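PDB 4PF8: TRAP-T family transporter, DctP (Periplasmic binding) subunit from Sulfitobacter sp. NAS-14.1, which binds beta-D-galacturonate and, as the periplasmic solute-binding subunit of a TRAP transporter, probably delivers it to the membrane components for uptake. Local coordinates for residues 25-29 and 82-87; 105-109 and 320-324; 145-151 and 223-229; 176-181 and 299-303. One frame throughout, in Å; residues are numbered along the deposited sequence.

Contact 1: residues 25-29 and 82-87; sequences DWRGW and MDFGVF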
loop_
_atom_site.group_PDB
_atom_site.type_symbol
_atom_site.label_atom_id
_atom_site.label_comp_id
_atom_site.label_asym_id
_atom_site.label_seq_id
_atom_site.Cartn_x
_atom_site.Cartn_y
_atom_site.Cartn_z
ATOM N N ASP A 25 26.400 -0.008 -7.423
ATOM C CA ASP A 25 25.152 -0.475 -8.012
ATOM C C ASP A 25 24.024 -0.280 -7.006
ATOM O O ASP A 25 24.194 -0.555 -5.817
ATOM C CB ASP A 25 25.258 -1.959 -8.351
ATOM C CG ASP A 25 25.935 -2.205 -9.678
ATOM O OD1 ASP A 25 26.652 -1.298 -10.146
ATOM O OD2 ASP A 25 25.747 -3.298 -10.253
ATOM N N TRP A 26 22.870 0.169 -7.476
ATOM C CA TRP A 26 21.745 0.414 -6.580
ATOM C C TRP A 26 21.013 -0.866 -6.244
ATOM O O TRP A 26 20.951 -1.805 -7.043
ATOM C CB TRP A 26 20.706 1.336 -7.214
ATOM C CG TRP A 26 21.131 2.748 -7.341
ATOM C CD1 TRP A 26 22.249 3.317 -6.845
ATOM C CD2 TRP A 26 20.409 3.775 -8.012
ATOM N NE1 TRP A 26 22.285 4.659 -7.175
ATOM C CE2 TRP A 26 21.155 4.957 -7.892
ATOM C CE3 TRP A 26 19.191 3.804 -8.705
ATOM C CZ2 TRP A 26 20.735 6.157 -8.449
ATOM C CZ3 TRP A 26 18.774 4.995 -9.255
ATOM C CH2 TRP A 26 19.544 6.157 -9.119
ATOM N N ARG A 27 20.432 -0.875 -5.058
ATOM C CA ARG A 27 19.527 -1.939 -4.662
ATOM C C ARG A 27 18.133 -1.376 -4.410
ATOM O O ARG A 27 17.972 -0.377 -3.711
ATOM C CB ARG A 27 20.039 -2.670 -3.426
ATOM C CG ARG A 27 21.350 -3.355 -3.680
ATOM C CD ARG A 27 21.636 -4.413 -2.632
ATOM N NE ARG A 27 22.990 -4.934 -2.778
ATOM C CZ ARG A 27 23.842 -5.114 -1.774
ATOM N NH1 ARG A 27 23.499 -4.809 -0.529
ATOM N NH2 ARG A 27 25.046 -5.602 -2.022
ATOM N N GLY A 28 17.142 -2.018 -5.013
ATOM C CA GLY A 28 15.753 -1.615 -4.887
ATOM C C GLY A 28 14.898 -2.678 -4.230
ATOM O O GLY A 28 15.095 -3.872 -4.456
ATOM N N TRP A 29 13.983 -2.243 -3.373
ATOM C CA TRP A 29 13.154 -3.163 -2.589
ATOM C C TRP A 29 11.746 -3.254 -3.147
ATOM O O TRP A 29 11.113 -2.244 -3.423
ATOM C CB TRP A 29 13.055 -2.675 -1.154
ATOM C CG TRP A 29 12.278 -3.567 -0.207
ATOM C CD1 TRP A 29 12.769 -4.586 0.550
ATOM C CD2 TRP A 29 10.873 -3.506 0.064
ATOM N NE1 TRP A 29 11.759 -5.171 1.290
ATOM C CE2 TRP A 29 10.587 -4.512 1.016
ATOM C CE3 TRP A 29 9.840 -2.670 -0.364
ATOM C CZ2 TRP A 29 9.296 -4.716 1.523
ATOM C CZ3 TRP A 29 8.560 -2.871 0.141
ATOM C CH2 TRP A 29 8.306 -3.878 1.080
HETATM N N MSE A 82 19.377 1.033 1.588
HETATM C CA MSE A 82 18.580 0.649 0.434
HETATM C C MSE A 82 18.477 1.900 -0.417
HETATM O O MSE A 82 18.241 2.973 0.128
HETATM C CB MSE A 82 17.168 0.239 0.861
HETATM C CG MSE A 82 16.313 -0.220 -0.273
HETATM SE SE MSE A 82 16.848 -1.997 -0.832
HETATM C CE MSE A 82 16.272 -2.890 0.775
ATOM N N ASP A 83 18.664 1.798 -1.733
ATOM C CA ASP A 83 18.652 3.011 -2.551
ATOM C C ASP A 83 17.286 3.451 -3.030
ATOM O O ASP A 83 17.015 4.637 -3.105
ATOM C CB ASP A 83 19.568 2.830 -3.757
ATOM C CG ASP A 83 20.978 2.530 -3.332
ATOM O OD1 ASP A 83 21.616 3.452 -2.775
ATOM O OD2 ASP A 83 21.420 1.360 -3.482
ATOM N N PHE A 84 16.454 2.493 -3.394
ATOM C CA PHE A 84 15.098 2.807 -3.843
ATOM C C PHE A 84 14.134 1.701 -3.492
ATOM O O PHE A 84 14.524 0.606 -3.107
ATOM C CB PHE A 84 15.056 3.156 -5.346
ATOM C CG PHE A 84 15.346 2.013 -6.295
ATOM C CD1 PHE A 84 16.636 1.517 -6.464
ATOM C CD2 PHE A 84 14.332 1.485 -7.080
ATOM C CE1 PHE A 84 16.904 0.482 -7.358
ATOM C CE2 PHE A 84 14.598 0.455 -7.987
ATOM C CZ PHE A 84 15.897 -0.036 -8.121
ATOM N N GLY A 85 12.844 2.007 -3.607
ATOM C CA GLY A 85 11.829 1.022 -3.305
ATOM C C GLY A 85 10.465 1.517 -3.683
ATOM O O GLY A 85 10.296 2.690 -3.969
ATOM N N VAL A 86 9.505 0.617 -3.727
ATOM C CA VAL A 86 8.107 1.019 -3.719
ATOM C C VAL A 86 7.526 0.531 -2.409
ATOM O O VAL A 86 7.560 -0.671 -2.116
ATOM C CB VAL A 86 7.313 0.454 -4.888
ATOM C CG1 VAL A 86 5.826 0.720 -4.706
ATOM C CG2 VAL A 86 7.801 1.063 -6.203
ATOM N N PHE A 87 7.027 1.480 -1.643
ATOM C CA PHE A 87 6.476 1.218 -0.322
ATOM C C PHE A 87 5.015 1.638 -0.251
ATOM O O PHE A 87 4.654 2.741 -0.671
ATOM C CB PHE A 87 7.206 2.023 0.763
ATOM C CG PHE A 87 8.671 1.768 0.862
ATOM C CD1 PHE A 87 9.179 0.511 1.077
ATOM C CD2 PHE A 87 9.559 2.829 0.849
ATOM C CE1 PHE A 87 10.528 0.293 1.185
ATOM C CE2 PHE A 87 10.934 2.613 0.988
ATOM C CZ PHE A 87 11.405 1.332 1.131
HETATM O O HOH W 1 23.820 0.504 -3.059
#

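Contact 2: residues 105-109 and 320-324; sequences PFVFK and LFRNA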
loop_
_atom_site.group_PDB
_atom_site.type_symbol
_atom_site.label_atom_id
_atom_site.label_comp_id
_atom_site.label_asym_id
_atom_site.label_seq_id
_atom_site.Cartn_x
_atom_site.Cartn_y
_atom_site.Cartn_z
ATOM N N PRO A 105 -9.769 4.906 7.117
ATOM C CA PRO A 105 -10.726 4.176 6.292
ATOM C C PRO A 105 -11.662 5.137 5.558
ATOM O O PRO A 105 -12.127 6.116 6.129
ATOM C CB PRO A 105 -11.512 3.315 7.300
ATOM C CG PRO A 105 -11.116 3.773 8.649
ATOM C CD PRO A 105 -9.828 4.567 8.539
ATOM N N PHE A 106 -11.893 4.839 4.289
ATOM C CA PHE A 106 -12.798 5.601 3.435
ATOM C C PHE A 106 -12.406 7.067 3.281
ATOM O O PHE A 106 -13.248 7.898 2.953
ATOM C CB PHE A 106 -14.243 5.484 3.951
ATOM C CG PHE A 106 -14.753 4.074 4.028
ATOM C CD1 PHE A 106 -15.070 3.365 2.885
ATOM C CD2 PHE A 106 -14.902 3.448 5.256
ATOM C CE1 PHE A 106 -15.563 2.058 2.949
ATOM C CE2 PHE A 106 -15.377 2.158 5.316
ATOM C CZ PHE A 106 -15.707 1.463 4.158
ATOM N N VAL A 107 -11.133 7.397 3.488
ATOM C CA VAL A 107 -10.714 8.794 3.418
ATOM C C VAL A 107 -10.763 9.301 1.969
ATOM O O VAL A 107 -11.054 10.474 1.736
ATOM C CB VAL A 107 -9.320 9.016 4.097
ATOM C CG1 VAL A 107 -8.184 8.536 3.220
ATOM C CG2 VAL A 107 -9.129 10.475 4.468
ATOM N N PHE A 108 -10.487 8.415 1.015
ATOM C CA PHE A 108 -10.615 8.714 -0.414
ATOM C C PHE A 108 -11.986 8.231 -0.899
ATOM O O PHE A 108 -12.464 7.135 -0.514
ATOM C CB PHE A 108 -9.528 8.010 -1.231
ATOM C CG PHE A 108 -8.122 8.494 -0.962
ATOM C CD1 PHE A 108 -7.695 9.722 -1.413
ATOM C CD2 PHE A 108 -7.244 7.704 -0.261
ATOM C CE1 PHE A 108 -6.424 10.164 -1.179
ATOM C CE2 PHE A 108 -5.965 8.130 -0.006
ATOM C CZ PHE A 108 -5.538 9.361 -0.468
ATOM N N LYS A 109 -12.621 9.026 -1.752
ATOM C CA LYS A 109 -13.927 8.631 -2.297
ATOM C C LYS A 109 -13.813 7.542 -3.352
ATOM O O LYS A 109 -14.745 6.758 -3.551
ATOM C CB LYS A 109 -14.624 9.845 -2.873
ATOM C CG LYS A 109 -14.962 10.846 -1.779
ATOM C CD LYS A 109 -15.570 12.129 -2.309
ATOM C CE LYS A 109 -16.038 12.992 -1.149
ATOM N NZ LYS A 109 -17.220 13.834 -1.517
ATOM N N LEU A 320 -7.869 18.248 4.461
ATOM C CA LEU A 320 -7.411 18.393 3.094
ATOM C C LEU A 320 -7.797 17.162 2.258
ATOM O O LEU A 320 -8.153 17.284 1.086
ATOM C CB LEU A 320 -5.895 18.608 3.085
ATOM C CG LEU A 320 -5.234 19.123 1.813
ATOM C CD1 LEU A 320 -5.866 20.430 1.377
ATOM C CD2 LEU A 320 -3.742 19.310 2.052
ATOM N N PHE A 321 -7.740 15.975 2.863
ATOM C CA PHE A 321 -8.110 14.751 2.156
ATOM C C PHE A 321 -9.605 14.443 2.256
ATOM O O PHE A 321 -10.290 14.351 1.244
ATOM C CB PHE A 321 -7.288 13.555 2.659
ATOM C CG PHE A 321 -5.868 13.559 2.161
ATOM C CD1 PHE A 321 -4.922 14.378 2.744
ATOM C CD2 PHE A 321 -5.489 12.763 1.095
ATOM C CE1 PHE A 321 -3.620 14.392 2.274
ATOM C CE2 PHE A 321 -4.192 12.784 0.625
ATOM C CZ PHE A 321 -3.261 13.594 1.216
ATOM N N ARG A 322 -10.116 14.297 3.470
ATOM C CA ARG A 322 -11.461 13.750 3.632
ATOM C C ARG A 322 -12.560 14.704 3.150
ATOM O O ARG A 322 -13.678 14.263 2.874
ATOM C CB ARG A 322 -11.716 13.326 5.083
ATOM C CG ARG A 322 -11.877 14.476 6.043
ATOM C CD ARG A 322 -12.243 13.992 7.437
ATOM N NE ARG A 322 -12.195 15.087 8.398
ATOM C CZ ARG A 322 -12.436 14.959 9.697
ATOM N NH1 ARG A 322 -12.758 13.781 10.208
ATOM N NH2 ARG A 322 -12.362 16.020 10.488
ATOM N N ASN A 323 -12.250 15.994 3.048
ATOM C CA ASN A 323 -13.229 16.971 2.592
ATOM C C ASN A 323 -13.010 17.406 1.151
ATOM O O ASN A 323 -13.640 18.355 0.686
ATOM C CB ASN A 323 -13.214 18.211 3.492
ATOM C CG ASN A 323 -13.688 17.910 4.902
ATOM O OD1 ASN A 323 -14.460 16.976 5.126
ATOM N ND2 ASN A 323 -13.229 18.705 5.860
ATOM N N ALA A 324 -12.115 16.727 0.438
ATOM C CA ALA A 324 -11.853 17.085 -0.952
ATOM C C ALA A 324 -13.111 16.856 -1.790
ATOM O O ALA A 324 -13.720 15.782 -1.704
ATOM C CB ALA A 324 -10.698 16.266 -1.498
HETATM O O HOH W 2 -12.040 12.540 0.103
#

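Contact 3: residues 145-151 and 223-229; sequences ARSFYNS and YYSLTQH. With GTR (beta-D-galactopyranuronic acid), chain D.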
loop_
_atom_site.group_PDB
_atom_site.type_symbol
_atom_site.label_atom_id
_atom_site.label_comp_id
_atom_site.label_asym_id
_atom_site.label_seq_id
_atom_site.Cartn_x
_atom_site.Cartn_y
_atom_site.Cartn_z
ATOM N N ALA A 145 -8.080 -0.683 -4.023
ATOM C CA ALA A 145 -8.756 -0.610 -2.721
ATOM C C ALA A 145 -8.651 -1.959 -2.037
ATOM O O ALA A 145 -8.633 -2.987 -2.690
ATOM C CB ALA A 145 -10.228 -0.249 -2.899
ATOM N N ARG A 146 -8.565 -1.954 -0.713
ATOM C CA ARG A 146 -8.431 -3.166 0.074
ATOM C C ARG A 146 -9.783 -3.642 0.573
ATOM O O ARG A 146 -10.586 -2.829 1.014
ATOM C CB ARG A 146 -7.497 -2.918 1.251
ATOM C CG ARG A 146 -6.120 -2.440 0.824
ATOM C CD ARG A 146 -5.259 -2.002 2.016
ATOM N NE ARG A 146 -4.834 -3.083 2.894
ATOM C CZ ARG A 146 -3.679 -3.751 2.795
ATOM N NH1 ARG A 146 -2.820 -3.479 1.829
ATOM N NH2 ARG A 146 -3.365 -4.680 3.674
ATOM N N SER A 147 -10.009 -4.955 0.493
ATOM C CA SER A 147 -11.264 -5.574 0.921
ATOM C C SER A 147 -10.968 -6.817 1.746
ATOM O O SER A 147 -9.907 -7.432 1.603
ATOM C CB SER A 147 -12.115 -5.965 -0.284
ATOM O OG SER A 147 -12.566 -4.803 -0.961
ATOM N N PHE A 148 -11.906 -7.190 2.613
ATOM C CA PHE A 148 -11.706 -8.347 3.483
ATOM C C PHE A 148 -11.788 -9.670 2.762
ATOM O O PHE A 148 -12.664 -9.870 1.920
ATOM C CB PHE A 148 -12.746 -8.356 4.613
ATOM C CG PHE A 148 -12.504 -7.306 5.658
ATOM C CD1 PHE A 148 -11.444 -7.409 6.529
ATOM C CD2 PHE A 148 -13.341 -6.204 5.760
ATOM C CE1 PHE A 148 -11.203 -6.430 7.485
ATOM C CE2 PHE A 148 -13.116 -5.234 6.704
ATOM C CZ PHE A 148 -12.047 -5.340 7.572
ATOM N N TYR A 149 -10.914 -10.603 3.146
ATOM C CA TYR A 149 -11.076 -11.992 2.780
ATOM C C TYR A 149 -10.898 -12.853 4.002
ATOM O O TYR A 149 -10.129 -12.523 4.897
ATOM C CB TYR A 149 -10.112 -12.407 1.666
ATOM C CG TYR A 149 -8.672 -11.990 1.809
ATOM C CD1 TYR A 149 -7.741 -12.824 2.425
ATOM C CD2 TYR A 149 -8.224 -10.786 1.283
ATOM C CE1 TYR A 149 -6.418 -12.477 2.495
ATOM C CE2 TYR A 149 -6.914 -10.429 1.359
ATOM C CZ TYR A 149 -6.012 -11.258 1.957
ATOM O OH TYR A 149 -4.670 -10.902 1.987
ATOM N N ASN A 150 -11.624 -13.961 4.046
ATOM C CA ASN A 150 -11.499 -14.862 5.170
ATOM C C ASN A 150 -11.938 -16.271 4.825
ATOM O O ASN A 150 -12.499 -16.515 3.762
ATOM C CB ASN A 150 -12.235 -14.300 6.392
ATOM C CG ASN A 150 -13.728 -14.492 6.327
ATOM O OD1 ASN A 150 -14.259 -15.452 6.895
ATOM N ND2 ASN A 150 -14.421 -13.569 5.678
ATOM N N SER A 151 -11.670 -17.199 5.733
ATOM C CA SER A 151 -11.985 -18.618 5.520
ATOM C C SER A 151 -13.242 -19.075 6.229
ATOM O O SER A 151 -13.552 -20.261 6.203
ATOM C CB SER A 151 -10.810 -19.466 6.007
ATOM O OG SER A 151 -10.588 -19.262 7.391
ATOM N N TYR A 223 -13.673 -16.567 0.930
ATOM C CA TYR A 223 -14.691 -15.517 0.916
ATOM C C TYR A 223 -14.018 -14.172 0.748
ATOM O O TYR A 223 -13.134 -13.832 1.512
ATOM C CB TYR A 223 -15.491 -15.522 2.211
ATOM C CG TYR A 223 -16.223 -16.801 2.452
ATOM C CD1 TYR A 223 -17.383 -17.080 1.758
ATOM C CD2 TYR A 223 -15.750 -17.736 3.351
ATOM C CE1 TYR A 223 -18.061 -18.279 1.966
ATOM C CE2 TYR A 223 -16.427 -18.941 3.563
ATOM C CZ TYR A 223 -17.575 -19.187 2.861
ATOM O OH TYR A 223 -18.260 -20.368 3.063
ATOM N N TYR A 224 -14.423 -13.424 -0.272
ATOM C CA TYR A 224 -13.861 -12.085 -0.528
ATOM C C TYR A 224 -15.041 -11.127 -0.561
ATOM O O TYR A 224 -15.972 -11.301 -1.365
ATOM C CB TYR A 224 -13.133 -12.077 -1.885
ATOM C CG TYR A 224 -12.209 -10.897 -2.190
ATOM C CD1 TYR A 224 -11.538 -10.236 -1.187
ATOM C CD2 TYR A 224 -11.973 -10.494 -3.506
ATOM C CE1 TYR A 224 -10.656 -9.197 -1.466
ATOM C CE2 TYR A 224 -11.108 -9.462 -3.786
ATOM C CZ TYR A 224 -10.454 -8.815 -2.746
ATOM O OH TYR A 224 -9.573 -7.762 -3.010
ATOM N N SER A 225 -15.015 -10.151 0.337
ATOM C CA SER A 225 -16.138 -9.258 0.554
ATOM C C SER A 225 -15.639 -7.842 0.239
ATOM O O SER A 225 -14.742 -7.333 0.906
ATOM C CB SER A 225 -16.632 -9.365 1.979
ATOM O OG SER A 225 -16.981 -10.722 2.277
ATOM N N LEU A 226 -16.230 -7.230 -0.777
ATOM C CA LEU A 226 -15.685 -6.013 -1.370
ATOM C C LEU A 226 -16.054 -4.732 -0.610
ATOM O O LEU A 226 -16.740 -3.836 -1.132
ATOM C CB LEU A 226 -16.048 -5.931 -2.861
ATOM C CG LEU A 226 -15.540 -7.100 -3.718
ATOM C CD1 LEU A 226 -16.104 -7.001 -5.139
ATOM C CD2 LEU A 226 -14.020 -7.194 -3.744
ATOM N N THR A 227 -15.553 -4.652 0.619
ATOM C CA THR A 227 -15.734 -3.496 1.472
ATOM C C THR A 227 -14.997 -2.272 0.970
ATOM O O THR A 227 -15.417 -1.157 1.214
ATOM C CB THR A 227 -15.274 -3.827 2.880
ATOM O OG1 THR A 227 -13.999 -4.474 2.804
ATOM C CG2 THR A 227 -16.263 -4.780 3.557
ATOM N N GLN A 228 -13.872 -2.479 0.290
ATOM C CA GLN A 228 -13.118 -1.377 -0.287
ATOM C C GLN A 228 -12.879 -0.269 0.731
ATOM O O GLN A 228 -13.042 0.915 0.444
ATOM C CB GLN A 228 -13.816 -0.889 -1.542
ATOM C CG GLN A 228 -13.925 -2.021 -2.563
ATOM C CD GLN A 228 -14.809 -1.693 -3.762
ATOM O OE1 GLN A 228 -15.871 -1.083 -3.626
ATOM N NE2 GLN A 228 -14.380 -2.125 -4.935
ATOM N N HIS A 229 -12.451 -0.677 1.927
ATOM C CA HIS A 229 -12.469 0.195 3.092
ATOM C C HIS A 229 -11.204 1.047 3.205
ATOM O O HIS A 229 -11.174 1.989 3.991
ATOM C CB HIS A 229 -12.635 -0.655 4.345
ATOM C CG HIS A 229 -11.671 -1.790 4.410
ATOM N ND1 HIS A 229 -12.011 -3.075 4.062
ATOM C CD2 HIS A 229 -10.357 -1.825 4.736
ATOM C CE1 HIS A 229 -10.956 -3.861 4.186
ATOM N NE2 HIS A 229 -9.930 -3.117 4.569
HETATM C C1 GTR D . -0.212 -4.668 -0.494
HETATM C C2 GTR D . 0.845 -3.627 -0.661
HETATM C C3 GTR D . 2.113 -4.158 -0.017
HETATM C C4 GTR D . 1.900 -4.446 1.463
HETATM C C5 GTR D . 0.744 -5.438 1.538
HETATM C C6 GTR D . 0.381 -5.724 2.990
HETATM O O1 GTR D . -1.482 -4.191 -1.038
HETATM O O2 GTR D . 1.061 -3.442 -2.087
HETATM O O3 GTR D . 3.091 -3.100 -0.103
HETATM O O4 GTR D . 1.538 -3.212 2.107
HETATM O O5 GTR D . -0.426 -4.938 0.857
HETATM O O6A GTR D . -0.838 -5.961 3.207
HETATM O O6B GTR D . 1.301 -5.847 3.831
HETATM O O HOH W 3 -10.882 -4.571 -3.024
HETATM O O HOH W 4 -14.627 -11.693 3.422
#

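Contact 4: residues 176-181 and 299-303; sequences GMIESM and AMVPV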
loop_
_atom_site.group_PDB
_atom_site.type_symbol
_atom_site.label_atom_id
_atom_site.label_comp_id
_atom_site.label_asym_id
_atom_site.label_seq_id
_atom_site.Cartn_x
_atom_site.Cartn_y
_atom_site.Cartn_z
ATOM N N GLY A 176 -7.132 -0.387 15.302
ATOM C CA GLY A 176 -8.334 0.331 15.697
ATOM C C GLY A 176 -9.504 0.054 14.762
ATOM O O GLY A 176 -10.652 -0.066 15.187
HETATM N N MSE A 177 -9.219 -0.057 13.477
HETATM C CA MSE A 177 -10.240 -0.343 12.480
HETATM C C MSE A 177 -10.926 -1.682 12.750
HETATM O O MSE A 177 -12.156 -1.777 12.734
HETATM C CB MSE A 177 -9.581 -0.345 11.103
HETATM C CG MSE A 177 -10.395 -0.919 9.979
HETATM SE SE MSE A 177 -9.361 -0.684 8.335
HETATM C CE MSE A 177 -8.732 1.046 8.783
ATOM N N ILE A 178 -10.134 -2.713 12.991
ATOM C CA ILE A 178 -10.668 -4.050 13.230
ATOM C C ILE A 178 -11.402 -4.095 14.575
ATOM O O ILE A 178 -12.497 -4.672 14.685
ATOM C CB ILE A 178 -9.544 -5.102 13.197
ATOM C CG1 ILE A 178 -8.887 -5.141 11.832
ATOM C CG2 ILE A 178 -10.057 -6.476 13.526
ATOM C CD1 ILE A 178 -9.829 -5.353 10.725
ATOM N N GLU A 179 -10.820 -3.486 15.599
ATOM C CA GLU A 179 -11.436 -3.471 16.929
ATOM C C GLU A 179 -12.780 -2.735 16.918
ATOM O O GLU A 179 -13.720 -3.091 17.650
ATOM C CB GLU A 179 -10.476 -2.842 17.958
ATOM C CG GLU A 179 -9.310 -3.743 18.270
ATOM C CD GLU A 179 -8.400 -3.222 19.370
ATOM O OE1 GLU A 179 -7.522 -4.004 19.793
ATOM O OE2 GLU A 179 -8.546 -2.050 19.798
ATOM N N SER A 180 -12.886 -1.697 16.097
ATOM C CA SER A 180 -14.118 -0.920 16.042
ATOM C C SER A 180 -15.251 -1.767 15.479
ATOM O O SER A 180 -16.424 -1.434 15.661
ATOM C CB SER A 180 -13.907 0.322 15.187
ATOM O OG SER A 180 -13.079 1.259 15.864
HETATM N N MSE A 181 -14.925 -2.874 14.812
HETATM C CA MSE A 181 -15.974 -3.793 14.353
HETATM C C MSE A 181 -16.024 -5.064 15.168
HETATM O O MSE A 181 -16.718 -6.019 14.810
HETATM C CB MSE A 181 -15.780 -4.116 12.886
HETATM C CG MSE A 181 -15.964 -2.885 12.007
HETATM SE SE MSE A 181 -15.738 -3.326 10.161
HETATM C CE MSE A 181 -13.908 -3.682 10.140
ATOM N N ALA A 299 -19.161 2.702 11.162
ATOM C CA ALA A 299 -18.414 1.897 12.116
ATOM C C ALA A 299 -17.002 2.425 12.288
ATOM O O ALA A 299 -16.393 2.175 13.324
ATOM C CB ALA A 299 -18.367 0.456 11.673
HETATM N N MSE A 300 -16.505 3.164 11.294
HETATM C CA MSE A 300 -15.147 3.723 11.332
HETATM C C MSE A 300 -15.003 5.093 11.931
HETATM O O MSE A 300 -13.883 5.590 12.007
HETATM C CB MSE A 300 -14.576 3.838 9.924
HETATM C CG MSE A 300 -14.493 2.554 9.217
HETATM SE SE MSE A 300 -13.269 1.330 10.045
HETATM C CE MSE A 300 -13.313 0.235 8.418
ATOM N N VAL A 301 -16.090 5.723 12.336
ATOM C CA VAL A 301 -15.975 7.047 12.929
ATOM C C VAL A 301 -14.932 7.061 14.071
ATOM O O VAL A 301 -14.124 7.986 14.170
ATOM C CB VAL A 301 -17.342 7.568 13.403
ATOM C CG1 VAL A 301 -17.179 8.756 14.355
ATOM C CG2 VAL A 301 -18.209 7.931 12.202
ATOM N N PRO A 302 -14.921 6.023 14.923
ATOM C CA PRO A 302 -14.003 6.086 16.072
ATOM C C PRO A 302 -12.514 6.107 15.707
ATOM O O PRO A 302 -11.706 6.664 16.446
ATOM C CB PRO A 302 -14.356 4.825 16.872
ATOM C CG PRO A 302 -15.762 4.519 16.506
ATOM C CD PRO A 302 -15.918 4.949 15.064
ATOM N N VAL A 303 -12.165 5.533 14.564
ATOM C CA VAL A 303 -10.784 5.535 14.100
ATOM C C VAL A 303 -10.344 6.971 13.839
ATOM O O VAL A 303 -9.226 7.340 14.166
ATOM C CB VAL A 303 -10.635 4.705 12.816
ATOM C CG1 VAL A 303 -9.236 4.778 12.311
ATOM C CG2 VAL A 303 -11.048 3.258 13.079
HETATM O O HOH W 5 -17.762 1.473 15.593
#

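Contact 1: residues 25-29 and 82-87
The ring of F84 lies flat beneath G28: CA of G28 stands 3.5 Å from the centroid of the F84 ring, 14° off its normal. The F84 side chain reaches there because its CG sits between the backbone N and the carbonyl carbon (chi1 68°), which folds the ring under the neighbouring strand. W26 approaches the same ring from its edge through CB, while one face of the W26 indole receives CB of D83. The D83 carboxylate also grips the backbone near the start of strand 26-29: N of R27 donates to OD2 of D83 at 2.9 Å, on the lone pair facing away from OD1; OD1 is hydrogen-bonded to T242. The backbones run parallel, with G28 paired to F84 and W29 to G85. This joins 26-29 to 84-88 inside a mixed five-stranded sheet, in one of the two lobes expected of a TRAP solute-binding protein. O of R27 accepts from N of both D83 and F84; N of W29 then bonds O of F84 at 2.9 Å. On the face bearing W29, CE of selenomethionine M82 packs 3.8 Å from CB of W29, its chain bent at chi2 and chi3. CE3 of W29 meets CE1 of F87 at 3.4 Å, the two ring planes inclined by 38°, and the indole NE1 is bonded to G68 O.

Contact 2: residues 105-109 and 320-324
CE1 of F108 meets CD2 of F321 at 3.6 Å, arriving at the edge of the F321 ring and in its plane. The two side chains lie side by side and point the same way, yet their ring planes differ by 81° and their centroids are 5.7 Å apart. Next to this pair, CG2 of V107 touches CB of F321 at 4.0 Å and CB of R322 at 3.9 Å; its placement anti to the backbone N turns that methyl toward the helix end. A water bridges the backbones, 2.8 Å from O of V107 and from O of F321. O of F321 also accepts from N of A324 as the chain leaves the helix. Further out, the extended K109 chain passes A324, and the R322 guanidinium turns back to N319 through NE. The contact thus sets the C-terminal end of helix 315-322 against the loop preceding helix 111-118, with helix 121-132 meeting F321 through P122 and L126, and helix 301-310 meeting V107 through Y304.

Contact 3: residues 145-151 and 223-229
The H229 imidazole is covered on both faces: O of R146 stands 3.3 Å above the plane over the ring centre, and CZ of F148 lies over the opposite face. The F148 and H229 planes are inclined by 32°, with CE1 of H229 displaced toward the rim of the phenyl ring. T227 approaches that phenyl in its plane through CG2, and the Y224 ring presents its edge to O of S147 and O of F148. With chi1 at 50° the H229 imidazole folds back over the R146 carbonyl, which also accepts from N of H229 at 3.0 Å. Strands 146-150 and 223-230 run antiparallel in a four-stranded mixed sheet. N150 and Y223 form a hydrogen-bonded pair, Y149 and Y224 a non-hydrogen-bonded one. Past these pairs, OG of S147 accepts from N of Q228 at 2.9 Å where the strand turns through the inverse gamma turn at L226. The R146 side chain leaves the sheet for the ligand: NH2 donates to O6A of galacturonate at 2.9 Å, nearly straight at 172°, and NH1 to ring oxygen O5 at 3.0 Å. OE2 of E206 forms a salt bridge with R146 NE and a hydrogen bond with H229 NE2, a second shell that probably helps hold the guanidinium's rotation. Arginine facing the C6 carboxylate edge-on, with R167 also bonded to the sugar, is consistent with selection for an acid sugar.

Contact 4: residues 176-181 and 299-303
Two selenomethionines cross obliquely at the centre: CE of M300 sits 3.5 Å from CG of M177, with SE of M300 close behind at 3.6 Å from the same carbon. M177 runs out with CG anti to its own N (chi1 167°) and stays extended to SE, presenting the flank of its chain; M300 bends at chi2 and brings its methyl end against that flank. M181 adds a third selenomethionine, its CG 4.1 Å from CB of A299. V303 meets backbone rather than side chain: its CG2 comes 3.7 Å from CA of M177. The S180 hydroxyl does not cross to the partner segment for a bond: OG donates to O of G176 at 2.8 Å, which N of S180 reaches from the other face of that carbonyl's plane. One water spans the gap, donating to O of S180 and, at 2.7 Å, to O of A299. The contact joins the C-terminal part of helix 172-179 to the start of helix 301-310, with P105 against M177, M300 and V303, and strands 146-150 and 223-230 beneath through F148 and H229.

Overall arrangement
Contacts 2, 3 and 4 form one connected cluster, whereas contact 1 lies across the chain's centre, its centre about 30 Å from that of contact 3 with no touch between them. Contacts 1 and 3 are buried strand pairings, parallel and antiparallel respectively, in two different sheets, and both depend on backbone hydrogen bonds; contact 3 alone adds a direct grip on galacturonate. Contact 4, also buried, is mainly selenomethionine and aliphatic packing between helix ends, and contact 2, partly buried, combines an aromatic pair with a bridging water. P105 and F106 of 105-109 tie the cluster together, meeting M300 of contact 4 and H229 of contact 3, while F148 packs on M181 and I178.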